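Local coordinates for bartonella effector protein (Bep) substrate of VirB T4SS (PDB 4M16), which probably transfers AMP from ATP to tyrosine or threonine side chains of target proteins, as the N-terminal Fic domain of a secreted Bartonella effector, at residues E185-R190 and K208-D213. Sequence-based numbering, arbitrary orientation.
Sequences EERIMR and KSLFED
Arg187 passes Leu210 to reach Asp213. Its CG is anti to the backbone N (chi1 170°), which sends the chain out toward the facing helix, and a bend at chi2 leads the guanidinium past Leu210 as the two side chains run by each other in opposite directions. Leu210 CD1 sits over one face of the guanidinium, offset toward its rim, and also lies 4.2 Å from Arg187 CG. Asp213 OD2 comes to the edge of the guanidinium, near its plane, with the carboxylate plane turned 88° from it. Arg187 NH2 and Asp213 OD2 form a salt bridge, but their modelled separation of 2.3 Å is too short for the details of the bond to be trusted. Ser209 CB packs 3.5 Å from Arg187 NH2, while its OG bonds back to Gln205 O within its own helix.

Helices 185-197 and 200-214 are the last two helices of this N-terminal Fic-domain construct and pack as a helical hairpin; the two segments run roughly antiparallel, at 139°, with axes 10.0 Å apart. Next to the ionic pair the contact turns apolar. Leu210 CD1 meets Ile188 CG1 at 4.1 Å, and Val183 touches both side chains. Ile188 also packs on His164 of helix 159-174, whereas Phe211 turns to helix 135-152, where its ring meets Phe146 edge-to-face.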
ATOM      1  N   GLU A 185     -13.549   3.691  -2.128  1.00 26.06           N
ATOM      2  CA  GLU A 185     -12.406   4.406  -1.565  1.00 26.84           C
ATOM      3  C   GLU A 185     -12.684   4.939  -0.149  1.00 27.88           C
ATOM      4  O   GLU A 185     -11.892   4.701   0.754  1.00 25.75           O
ATOM      5  CB  GLU A 185     -11.987   5.554  -2.488  1.00 30.36           C
ATOM      6  CG  GLU A 185     -10.693   6.197  -1.994  1.00 31.53           C
ATOM      7  CD  GLU A 185     -10.097   7.224  -2.935  1.00 34.84           C
ATOM      8  OE1 GLU A 185     -10.384   7.207  -4.152  1.00 40.68           O
ATOM      9  OE2 GLU A 185      -9.330   8.060  -2.449  1.00 37.09           O
ATOM     10  N   GLU A 186     -13.796   5.642   0.051  1.00 27.92           N
ATOM     11  CA  GLU A 186     -14.090   6.260   1.379  1.00 29.81           C
ATOM     12  C   GLU A 186     -14.082   5.185   2.493  1.00 26.98           C
ATOM     13  O   GLU A 186     -13.526   5.388   3.591  1.00 24.48           O
ATOM     14  CB  GLU A 186     -15.434   7.001   1.341  1.00 35.83           C
ATOM     15  CG  GLU A 186     -16.018   7.406   2.696  1.00 39.11           C
ATOM     16  CD  GLU A 186     -17.314   8.215   2.557  1.00 46.63           C
ATOM     17  OE1 GLU A 186     -18.200   7.831   1.759  1.00 49.77           O
ATOM     18  OE2 GLU A 186     -17.478   9.245   3.253  1.00 50.98           O
ATOM     19  N   ARG A 187     -14.675   4.037   2.200  1.00 25.87           N
ATOM     20  CA  ARG A 187     -14.765   2.936   3.158  1.00 26.12           C
ATOM     21  C   ARG A 187     -13.387   2.333   3.491  1.00 22.79           C
ATOM     22  O   ARG A 187     -13.043   2.090   4.657  1.00 21.24           O
ATOM     23  CB  ARG A 187     -15.722   1.889   2.601  1.00 30.03           C
ATOM     24  CG  ARG A 187     -15.766   0.570   3.340  1.00 33.40           C
ATOM     25  CD  ARG A 187     -16.901   0.532   4.304  1.00 38.96           C
ATOM     26  NE  ARG A 187     -17.139  -0.813   4.852  1.00 42.60           N
ATOM     27  CZ  ARG A 187     -16.415  -1.360   5.824  1.00 45.46           C
ATOM     28  NH1 ARG A 187     -15.355  -0.720   6.336  1.00 45.39           N
ATOM     29  NH2 ARG A 187     -16.761  -2.553   6.288  1.00 46.67           N
ATOM     30  N   ILE A 188     -12.589   2.113   2.463  1.00 21.21           N
ATOM     31  CA  ILE A 188     -11.247   1.669   2.638  1.00 20.92           C
ATOM     32  C   ILE A 188     -10.426   2.650   3.484  1.00 21.06           C
ATOM     33  O   ILE A 188      -9.763   2.244   4.424  1.00 20.21           O
ATOM     34  CB  ILE A 188     -10.551   1.368   1.297  1.00 21.25           C
ATOM     35  CG1 ILE A 188     -11.268   0.223   0.576  1.00 21.57           C
ATOM     36  CG2 ILE A 188      -9.094   1.022   1.568  1.00 21.79           C
ATOM     37  CD1 ILE A 188     -11.004   0.174  -0.915  1.00 22.91           C
ATOM     38  N   MET A 189     -10.445   3.927   3.119  1.00 21.96           N
ATOM     39  CA  MET A 189      -9.637   4.906   3.821  1.00 23.31           C
ATOM     40  C   MET A 189     -10.118   5.173   5.265  1.00 23.38           C
ATOM     41  O   MET A 189      -9.306   5.470   6.138  1.00 22.71           O
ATOM     42  CB  MET A 189      -9.507   6.179   2.992  1.00 26.50           C
ATOM     43  CG  MET A 189      -8.704   5.987   1.692  1.00 27.38           C
ATOM     44  SD  MET A 189      -7.162   5.038   1.899  1.00 30.60           S
ATOM     45  CE  MET A 189      -6.394   6.110   3.089  1.00 30.89           C
ATOM     46  N   ARG A 190     -11.421   5.071   5.514  1.00 24.64           N
ATOM     47  CA  ARG A 190     -11.933   5.119   6.882  1.00 26.31           C
ATOM     48  C   ARG A 190     -11.413   3.983   7.745  1.00 23.16           C
ATOM     49  O   ARG A 190     -10.979   4.207   8.877  1.00 22.29           O
ATOM     50  CB  ARG A 190     -13.461   5.103   6.898  1.00 30.65           C
ATOM     51  CG  ARG A 190     -14.009   5.238   8.315  1.00 35.75           C
ATOM     52  CD  ARG A 190     -15.490   5.538   8.311  1.00 42.66           C
ATOM     53  NE  ARG A 190     -16.274   4.317   8.117  1.00 47.73           N
ATOM     54  CZ  ARG A 190     -16.840   3.907   6.978  1.00 47.62           C
ATOM     55  NH1 ARG A 190     -16.772   4.633   5.849  1.00 47.60           N
ATOM     56  NH2 ARG A 190     -17.513   2.755   6.992  1.00 49.41           N
ATOM     57  N   LYS A 208     -11.168  -5.092  10.583  1.00 21.75           N
ATOM     58  CA  LYS A 208     -11.847  -6.390  10.437  1.00 23.77           C
ATOM     59  C   LYS A 208     -13.159  -6.290   9.633  1.00 23.99           C
ATOM     60  O   LYS A 208     -13.443  -7.172   8.818  1.00 24.12           O
ATOM     61  CB  LYS A 208     -12.150  -6.999  11.776  1.00 24.88           C
ATOM     62  CG  LYS A 208     -12.725  -8.418  11.673  1.00 27.42           C
ATOM     63  CD  LYS A 208     -12.805  -9.063  13.038  1.00 30.14           C
ATOM     64  CE  LYS A 208     -13.502 -10.406  12.988  1.00 32.74           C
ATOM     65  NZ  LYS A 208     -13.461 -11.021  14.321  1.00 35.62           N
ATOM     66  N   SER A 209     -13.951  -5.237   9.859  1.00 24.92           N
ATOM     67  CA  SER A 209     -15.221  -5.047   9.108  1.00 26.86           C
ATOM     68  C   SER A 209     -14.934  -4.930   7.635  1.00 25.65           C
ATOM     69  O   SER A 209     -15.612  -5.557   6.816  1.00 26.71           O
ATOM     70  CB  SER A 209     -15.986  -3.780   9.506  1.00 29.19           C
ATOM     71  OG  SER A 209     -15.836  -3.551  10.879  1.00 33.34           O
ATOM     72  N   LEU A 210     -13.895  -4.173   7.308  1.00 24.63           N
ATOM     73  CA  LEU A 210     -13.483  -4.043   5.886  1.00 24.03           C
ATOM     74  C   LEU A 210     -13.122  -5.389   5.309  1.00 23.25           C
ATOM     75  O   LEU A 210     -13.563  -5.748   4.227  1.00 23.82           O
ATOM     76  CB  LEU A 210     -12.330  -3.078   5.709  1.00 22.43           C
ATOM     77  CG  LEU A 210     -11.764  -2.999   4.261  1.00 22.26           C
ATOM     78  CD1 LEU A 210     -12.785  -2.325   3.344  1.00 23.53           C
ATOM     79  CD2 LEU A 210     -10.431  -2.273   4.161  1.00 21.83           C
ATOM     80  N   PHE A 211     -12.297  -6.141   6.034  1.00 22.66           N
ATOM     81  CA  PHE A 211     -11.858  -7.449   5.547  1.00 21.95           C
ATOM     82  C   PHE A 211     -13.007  -8.456   5.384  1.00 22.62           C
ATOM     83  O   PHE A 211     -13.016  -9.260   4.428  1.00 23.09           O
ATOM     84  CB  PHE A 211     -10.649  -7.973   6.344  1.00 21.55           C
ATOM     85  CG  PHE A 211      -9.349  -7.473   5.772  1.00 21.45           C
ATOM     86  CD1 PHE A 211      -8.961  -6.169   5.942  1.00 21.27           C
ATOM     87  CD2 PHE A 211      -8.608  -8.263   4.932  1.00 22.93           C
ATOM     88  CE1 PHE A 211      -7.817  -5.674   5.336  1.00 21.98           C
ATOM     89  CE2 PHE A 211      -7.461  -7.782   4.338  1.00 24.15           C
ATOM     90  CZ  PHE A 211      -7.039  -6.495   4.552  1.00 22.68           C
ATOM     91  N   GLU A 212     -13.972  -8.406   6.276  1.00 25.93           N
ATOM     92  CA  GLU A 212     -15.148  -9.272   6.147  1.00 26.91           C
ATOM     93  C   GLU A 212     -15.949  -8.932   4.848  1.00 26.00           C
ATOM     94  O   GLU A 212     -16.342  -9.807   4.100  1.00 26.07           O
ATOM     95  CB  GLU A 212     -15.994  -9.193   7.407  1.00 30.07           C
ATOM     96  CG  GLU A 212     -15.296  -9.955   8.539  1.00 33.88           C
ATOM     97  CD  GLU A 212     -15.958  -9.849   9.897  1.00 40.14           C
ATOM     98  OE1 GLU A 212     -16.926  -9.068  10.036  1.00 44.44           O
ATOM     99  OE2 GLU A 212     -15.487 -10.542  10.851  1.00 43.79           O
ATOM    100  N   ASP A 213     -16.089  -7.655   4.575  1.00 25.07           N
ATOM    101  CA  ASP A 213     -16.837  -7.161   3.428  1.00 26.09           C
ATOM    102  C   ASP A 213     -16.200  -7.522   2.071  1.00 24.79           C
ATOM    103  O   ASP A 213     -16.924  -7.689   1.074  1.00 24.33           O
ATOM    104  CB  ASP A 213     -16.899  -5.634   3.513  1.00 28.70           C
ATOM    105  CG  ASP A 213     -17.908  -5.140   4.557  1.00 32.22           C
ATOM    106  OD1 ASP A 213     -18.662  -5.954   5.069  1.00 32.56           O
ATOM    107  OD2 ASP A 213     -17.940  -3.908   4.850  1.00 37.43           O
TER